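Local coordinates for mitomycin biosynthesis 6-O-methyltransferase (Streptomyces lavendulae, PDB 3GWZ), which transfers the methyl group of S-adenosyl-L-methionine to the 6-hydroxyl of demethylated mitomycins, forming the quinone methoxy group of mitomycins A and B, at residues 221-232 with 248-259. Sequence-based numbering, arbitrary orientation.
Sequences LDAFPGLRGTLL and RGLADRCEILPG. With CA (calcium ion), chain E.
The guanidinium of Arg-253 has Leu-221 CB over one face and Pro-225 O, close but not bonded, over the other, while Leu-227 O meets its edge. NE (3.2 Å) and NH2 (2.9 Å) of Arg-253 share Leu-227 O along one side of the group. NH1 and NH2 also both donate to Leu-221 O, and NH2 adds a weak bond to Phe-224 O. A bend at chi3 (64°) turns the head among these carbonyls, where arginine's several N-H groups suit the end of helix 215-223 and the turn 224-227. The Arg-248 guanidinium takes Asp-222 OD2 at its edge in a salt bridge (NH2 to OD2 3.2 Å), the planes 40° apart; water 2 donates to Asp-222 OD2 and accepts from Arg-248 NE. Beyond lies the parallel pair of the beta-alpha-beta unit in the Rossmann-like methyltransferase domain, 254-258 being the sheet's outermost strand within the chain. Gly-229 N and Leu-231 N donate to Arg-253 O and Glu-255 O; Gly-229 O and Leu-231 O accept from Glu-255 N and Leu-257 N. Short, apolar Cys-254 suits its buried place against Leu-221 CD1, Met-217 and Leu-245. Asp-252, a carboxylate suited to metal, binds calcium through OD2 (2.9 Å) with two waters and Asp-107 of the second subunit. Leu-232 CD1 packs on CA of side-chain-less Gly-259 (3.8 Å), which touches S-adenosyl-L-homocysteine.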
ATOM      1  N   LEU A 221       0.347  12.938 -25.412  1.00 17.04           N
ATOM      2  CA  LEU A 221       0.983  14.232 -25.206  1.00 16.98           C
ATOM      3  C   LEU A 221       2.422  14.059 -24.722  1.00 21.07           C
ATOM      4  O   LEU A 221       3.332  14.716 -25.225  1.00 21.01           O
ATOM      5  CB  LEU A 221       0.189  15.102 -24.229  1.00 14.64           C
ATOM      6  CG  LEU A 221      -1.201  15.544 -24.704  1.00 18.35           C
ATOM      7  CD1 LEU A 221      -1.927  16.252 -23.590  1.00 20.32           C
ATOM      8  CD2 LEU A 221      -1.114  16.436 -25.953  1.00 18.78           C
ATOM      9  N   ASP A 222       2.631  13.170 -23.756  1.00 17.02           N
ATOM     10  CA  ASP A 222       3.981  12.918 -23.262  1.00 20.40           C
ATOM     11  C   ASP A 222       4.898  12.497 -24.409  1.00 24.84           C
ATOM     12  O   ASP A 222       6.044  12.938 -24.493  1.00 24.08           O
ATOM     13  CB  ASP A 222       3.980  11.840 -22.174  1.00 22.60           C
ATOM     14  CG  ASP A 222       3.509  12.361 -20.830  1.00 24.80           C
ATOM     15  OD1 ASP A 222       3.521  13.593 -20.627  1.00 26.13           O
ATOM     16  OD2 ASP A 222       3.123  11.536 -19.976  1.00 27.51           O
ATOM     17  N   ALA A 223       4.379  11.657 -25.299  1.00 18.43           N
ATOM     18  CA  ALA A 223       5.192  11.057 -26.352  1.00 19.43           C
ATOM     19  C   ALA A 223       5.445  11.995 -27.521  1.00 24.88           C
ATOM     20  O   ALA A 223       6.387  11.793 -28.289  1.00 20.63           O
ATOM     21  CB  ALA A 223       4.547   9.773 -26.851  1.00 22.03           C
ATOM     22  N   PHE A 224       4.591  13.000 -27.669  1.00 21.57           N
ATOM     23  CA  PHE A 224       4.681  13.929 -28.793  1.00 22.81           C
ATOM     24  C   PHE A 224       4.608  15.365 -28.303  1.00 23.44           C
ATOM     25  O   PHE A 224       3.546  15.982 -28.325  1.00 23.82           O
ATOM     26  CB  PHE A 224       3.587  13.640 -29.825  1.00 23.29           C
ATOM     27  CG  PHE A 224       3.746  12.312 -30.499  1.00 21.27           C
ATOM     28  CD1 PHE A 224       4.500  12.195 -31.659  1.00 22.70           C
ATOM     29  CD2 PHE A 224       3.184  11.170 -29.948  1.00 18.71           C
ATOM     30  CE1 PHE A 224       4.670  10.969 -32.273  1.00 26.49           C
ATOM     31  CE2 PHE A 224       3.353   9.930 -30.557  1.00 24.36           C
ATOM     32  CZ  PHE A 224       4.095   9.829 -31.721  1.00 27.41           C
ATOM     33  N   PRO A 225       5.758  15.902 -27.865  1.00 27.04           N
ATOM     34  CA  PRO A 225       5.895  17.198 -27.186  1.00 26.57           C
ATOM     35  C   PRO A 225       5.302  18.406 -27.916  1.00 25.96           C
ATOM     36  O   PRO A 225       4.939  19.373 -27.248  1.00 30.83           O
ATOM     37  CB  PRO A 225       7.415  17.361 -27.042  1.00 27.80           C
ATOM     38  CG  PRO A 225       7.948  15.970 -27.061  1.00 36.87           C
ATOM     39  CD  PRO A 225       7.051  15.204 -27.993  1.00 26.56           C
ATOM     40  N   GLY A 226       5.212  18.377 -29.241  1.00 27.28           N
ATOM     41  CA  GLY A 226       4.658  19.519 -29.956  1.00 23.76           C
ATOM     42  C   GLY A 226       3.136  19.529 -30.000  1.00 25.61           C
ATOM     43  O   GLY A 226       2.512  20.511 -30.400  1.00 29.64           O
ATOM     44  N   LEU A 227       2.531  18.431 -29.575  1.00 20.25           N
ATOM     45  CA  LEU A 227       1.088  18.258 -29.700  1.00 18.90           C
ATOM     46  C   LEU A 227       0.316  18.983 -28.598  1.00 19.12           C
ATOM     47  O   LEU A 227       0.783  19.074 -27.462  1.00 19.38           O
ATOM     48  CB  LEU A 227       0.754  16.762 -29.664  1.00 18.05           C
ATOM     49  CG  LEU A 227      -0.685  16.359 -29.979  1.00 20.40           C
ATOM     50  CD1 LEU A 227      -1.049  16.709 -31.415  1.00 20.80           C
ATOM     51  CD2 LEU A 227      -0.860  14.867 -29.729  1.00 23.11           C
ATOM     52  N   ARG A 228      -0.862  19.508 -28.930  1.00 15.80           N
ATOM     53  CA  ARG A 228      -1.766  19.984 -27.894  1.00 20.06           C
ATOM     54  C   ARG A 228      -3.110  19.284 -28.039  1.00 21.27           C
ATOM     55  O   ARG A 228      -3.472  18.837 -29.125  1.00 17.51           O
ATOM     56  CB  ARG A 228      -1.918  21.505 -27.914  1.00 27.67           C
ATOM     57  CG  ARG A 228      -2.942  22.039 -28.878  1.00 29.91           C
ATOM     58  CD  ARG A 228      -3.180  23.524 -28.615  1.00 47.20           C
ATOM     59  NE  ARG A 228      -4.091  24.114 -29.590  1.00 40.83           N
ATOM     60  CZ  ARG A 228      -3.709  24.587 -30.773  1.00 54.60           C
ATOM     61  NH1 ARG A 228      -2.429  24.537 -31.128  1.00 51.05           N
ATOM     62  NH2 ARG A 228      -4.604  25.106 -31.604  1.00 48.84           N
ATOM     63  N   GLY A 229      -3.849  19.182 -26.945  1.00 17.67           N
ATOM     64  CA  GLY A 229      -5.032  18.341 -26.954  1.00 20.76           C
ATOM     65  C   GLY A 229      -6.251  18.937 -26.299  1.00 19.72           C
ATOM     66  O   GLY A 229      -6.170  19.947 -25.595  1.00 18.45           O
ATOM     67  N   THR A 230      -7.394  18.305 -26.552  1.00 16.01           N
ATOM     68  CA  THR A 230      -8.624  18.636 -25.867  1.00 16.89           C
ATOM     69  C   THR A 230      -9.266  17.332 -25.445  1.00 16.52           C
ATOM     70  O   THR A 230      -9.395  16.414 -26.253  1.00 18.71           O
ATOM     71  CB  THR A 230      -9.605  19.387 -26.787  1.00 24.32           C
ATOM     72  OG1 THR A 230      -8.988  20.583 -27.268  1.00 25.52           O
ATOM     73  CG2 THR A 230     -10.879  19.740 -26.030  1.00 20.80           C
ATOM     74  N   LEU A 231      -9.649  17.248 -24.181  1.00 15.58           N
ATOM     75  CA  LEU A 231     -10.354  16.070 -23.691  1.00 14.98           C
ATOM     76  C   LEU A 231     -11.825  16.398 -23.474  1.00 19.22           C
ATOM     77  O   LEU A 231     -12.158  17.262 -22.663  1.00 17.49           O
ATOM     78  CB  LEU A 231      -9.746  15.594 -22.378  1.00 15.21           C
ATOM     79  CG  LEU A 231     -10.463  14.307 -21.967  1.00 22.19           C
ATOM     80  CD1 LEU A 231      -9.478  13.193 -21.762  1.00 21.97           C
ATOM     81  CD2 LEU A 231     -11.336  14.551 -20.761  1.00 18.69           C
ATOM     82  N   LEU A 232     -12.692  15.699 -24.199  1.00 13.83           N
ATOM     83  CA  LEU A 232     -14.134  15.878 -24.097  1.00 15.46           C
ATOM     84  C   LEU A 232     -14.735  14.733 -23.285  1.00 14.91           C
ATOM     85  O   LEU A 232     -14.545  13.573 -23.628  1.00 13.82           O
ATOM     86  CB  LEU A 232     -14.744  15.891 -25.503  1.00 15.82           C
ATOM     87  CG  LEU A 232     -16.257  15.752 -25.694  1.00 22.14           C
ATOM     88  CD1 LEU A 232     -16.997  16.863 -24.987  1.00 20.11           C
ATOM     89  CD2 LEU A 232     -16.587  15.754 -27.182  1.00 19.60           C
ATOM     90  N   ARG A 248      -0.106  15.474 -13.700  1.00 16.61           N
ATOM     91  CA  ARG A 248       0.969  14.963 -14.540  1.00 14.09           C
ATOM     92  C   ARG A 248       1.654  16.092 -15.327  1.00 16.16           C
ATOM     93  O   ARG A 248       2.451  15.844 -16.225  1.00 17.37           O
ATOM     94  CB  ARG A 248       0.475  13.830 -15.446  1.00 18.66           C
ATOM     95  CG  ARG A 248       0.419  12.480 -14.700  1.00 17.66           C
ATOM     96  CD  ARG A 248      -0.269  11.387 -15.490  1.00 19.86           C
ATOM     97  NE  ARG A 248       0.463  11.031 -16.707  1.00 20.85           N
ATOM     98  CZ  ARG A 248       0.111  10.041 -17.519  1.00 22.93           C
ATOM     99  NH1 ARG A 248      -0.955   9.306 -17.230  1.00 21.67           N
ATOM    100  NH2 ARG A 248       0.824   9.779 -18.613  1.00 20.12           N
ATOM    101  N   GLY A 249       1.344  17.330 -14.965  1.00 13.95           N
ATOM    102  CA  GLY A 249       2.009  18.487 -15.549  1.00 18.28           C
ATOM    103  C   GLY A 249       1.578  18.799 -16.971  1.00 22.14           C
ATOM    104  O   GLY A 249       2.356  19.344 -17.761  1.00 20.39           O
ATOM    105  N   LEU A 250       0.337  18.461 -17.310  1.00 17.79           N
ATOM    106  CA  LEU A 250      -0.108  18.609 -18.695  1.00 19.42           C
ATOM    107  C   LEU A 250      -1.271  19.590 -18.876  1.00 20.39           C
ATOM    108  O   LEU A 250      -1.816  19.711 -19.975  1.00 21.10           O
ATOM    109  CB  LEU A 250      -0.471  17.244 -19.286  1.00 14.80           C
ATOM    110  CG  LEU A 250       0.699  16.309 -19.599  1.00 20.29           C
ATOM    111  CD1 LEU A 250       0.191  14.893 -19.849  1.00 18.84           C
ATOM    112  CD2 LEU A 250       1.474  16.823 -20.806  1.00 20.14           C
ATOM    113  N   ALA A 251      -1.629  20.299 -17.809  1.00 19.94           N
ATOM    114  CA  ALA A 251      -2.758  21.230 -17.852  1.00 21.37           C
ATOM    115  C   ALA A 251      -2.582  22.346 -18.879  1.00 21.59           C
ATOM    116  O   ALA A 251      -3.562  22.825 -19.443  1.00 20.86           O
ATOM    117  CB  ALA A 251      -3.032  21.817 -16.474  1.00 22.15           C
ATOM    118  N   ASP A 252      -1.353  22.777 -19.125  1.00 21.26           N
ATOM    119  CA  ASP A 252      -1.157  23.833 -20.121  1.00 22.17           C
ATOM    120  C   ASP A 252      -1.100  23.295 -21.555  1.00 28.66           C
ATOM    121  O   ASP A 252      -0.940  24.060 -22.505  1.00 23.80           O
ATOM    122  CB  ASP A 252       0.076  24.692 -19.802  1.00 25.18           C
ATOM    123  CG  ASP A 252       1.367  23.901 -19.835  1.00 35.74           C
ATOM    124  OD1 ASP A 252       1.316  22.663 -20.016  1.00 37.03           O
ATOM    125  OD2 ASP A 252       2.442  24.521 -19.666  1.00 44.11           O
ATOM    126  N   ARG A 253      -1.237  21.980 -21.716  1.00 21.36           N
ATOM    127  CA  ARG A 253      -1.206  21.387 -23.055  1.00 22.76           C
ATOM    128  C   ARG A 253      -2.515  20.690 -23.422  1.00 23.07           C
ATOM    129  O   ARG A 253      -2.688  20.233 -24.550  1.00 22.15           O
ATOM    130  CB  ARG A 253      -0.043  20.404 -23.196  1.00 22.04           C
ATOM    131  CG  ARG A 253       1.330  21.068 -23.268  1.00 23.00           C
ATOM    132  CD  ARG A 253       2.429  20.032 -23.414  1.00 17.77           C
ATOM    133  NE  ARG A 253       2.317  19.298 -24.670  1.00 21.09           N
ATOM    134  CZ  ARG A 253       2.835  18.093 -24.866  1.00 17.56           C
ATOM    135  NH1 ARG A 253       3.493  17.489 -23.880  1.00 19.19           N
ATOM    136  NH2 ARG A 253       2.688  17.490 -26.042  1.00 19.80           N
ATOM    137  N   CYS A 254      -3.433  20.598 -22.473  1.00 19.96           N
ATOM    138  CA  CYS A 254      -4.700  19.930 -22.752  1.00 22.57           C
ATOM    139  C   CYS A 254      -5.875  20.714 -22.187  1.00 20.76           C
ATOM    140  O   CYS A 254      -5.985  20.914 -20.983  1.00 25.87           O
ATOM    141  CB  CYS A 254      -4.698  18.497 -22.207  1.00 22.62           C
ATOM    142  SG  CYS A 254      -6.071  17.447 -22.839  1.00 22.33           S
ATOM    143  N   GLU A 255      -6.747  21.161 -23.073  1.00 17.60           N
ATOM    144  CA  GLU A 255      -7.982  21.796 -22.662  1.00 15.52           C
ATOM    145  C   GLU A 255      -8.981  20.718 -22.238  1.00 16.68           C
ATOM    146  O   GLU A 255      -9.080  19.675 -22.880  1.00 18.01           O
ATOM    147  CB  GLU A 255      -8.557  22.601 -23.825  1.00 21.69           C
ATOM    148  CG  GLU A 255      -9.993  23.050 -23.607  1.00 31.13           C
ATOM    149  CD  GLU A 255     -10.542  23.809 -24.799  1.00 49.54           C
ATOM    150  OE1 GLU A 255     -11.765  23.727 -25.052  1.00 52.56           O
ATOM    151  OE2 GLU A 255      -9.740  24.481 -25.488  1.00 54.90           O
ATOM    152  N   ILE A 256      -9.707  20.985 -21.158  1.00 18.84           N
ATOM    153  CA  ILE A 256     -10.791  20.119 -20.696  1.00 17.70           C
ATOM    154  C   ILE A 256     -12.141  20.666 -21.159  1.00 21.56           C
ATOM    155  O   ILE A 256     -12.495  21.803 -20.861  1.00 21.86           O
ATOM    156  CB  ILE A 256     -10.839  20.065 -19.161  1.00 19.74           C
ATOM    157  CG1 ILE A 256      -9.487  19.626 -18.575  1.00 19.55           C
ATOM    158  CG2 ILE A 256     -11.981  19.174 -18.700  1.00 21.74           C
ATOM    159  CD1 ILE A 256      -9.009  18.273 -19.055  1.00 19.37           C
ATOM    160  N   LEU A 257     -12.900  19.844 -21.869  1.00 19.64           N
ATOM    161  CA  LEU A 257     -14.195  20.245 -22.402  1.00 16.15           C
ATOM    162  C   LEU A 257     -15.308  19.367 -21.850  1.00 18.95           C
ATOM    163  O   LEU A 257     -15.533  18.259 -22.339  1.00 18.29           O
ATOM    164  CB  LEU A 257     -14.176  20.150 -23.927  1.00 20.28           C
ATOM    165  CG  LEU A 257     -15.493  20.479 -24.632  1.00 30.58           C
ATOM    166  CD1 LEU A 257     -16.001  21.859 -24.208  1.00 25.71           C
ATOM    167  CD2 LEU A 257     -15.314  20.395 -26.148  1.00 24.91           C
ATOM    168  N   PRO A 258     -15.995  19.849 -20.808  1.00 19.16           N
ATOM    169  CA  PRO A 258     -17.181  19.156 -20.303  1.00 19.32           C
ATOM    170  C   PRO A 258     -18.261  19.255 -21.363  1.00 25.23           C
ATOM    171  O   PRO A 258     -18.552  20.360 -21.820  1.00 20.12           O
ATOM    172  CB  PRO A 258     -17.574  19.978 -19.072  1.00 23.98           C
ATOM    173  CG  PRO A 258     -16.332  20.764 -18.705  1.00 23.27           C
ATOM    174  CD  PRO A 258     -15.655  21.037 -20.006  1.00 21.15           C
ATOM    175  N   GLY A 259     -18.840  18.132 -21.769  1.00 19.64           N
ATOM    176  CA  GLY A 259     -19.800  18.167 -22.855  1.00 17.96           C
ATOM    177  C   GLY A 259     -20.411  16.817 -23.172  1.00 23.48           C
ATOM    178  O   GLY A 259     -20.254  15.855 -22.423  1.00 20.87           O
TER
HETATM  179 CA    CA E 350       4.244  22.421 -20.353  1.00 36.85          CA
HETATM  180  O   HOH W   1       4.074  15.231 -18.630  1.00 25.07           O
HETATM  181  O   HOH W   2       3.054  11.759 -17.372  1.00 27.91           O
HETATM  182  O   HOH W   3       2.938  20.184 -20.403  1.00 30.49           O
HETATM  183  O   HOH W   4       3.983  23.443 -22.702  1.00 32.56           O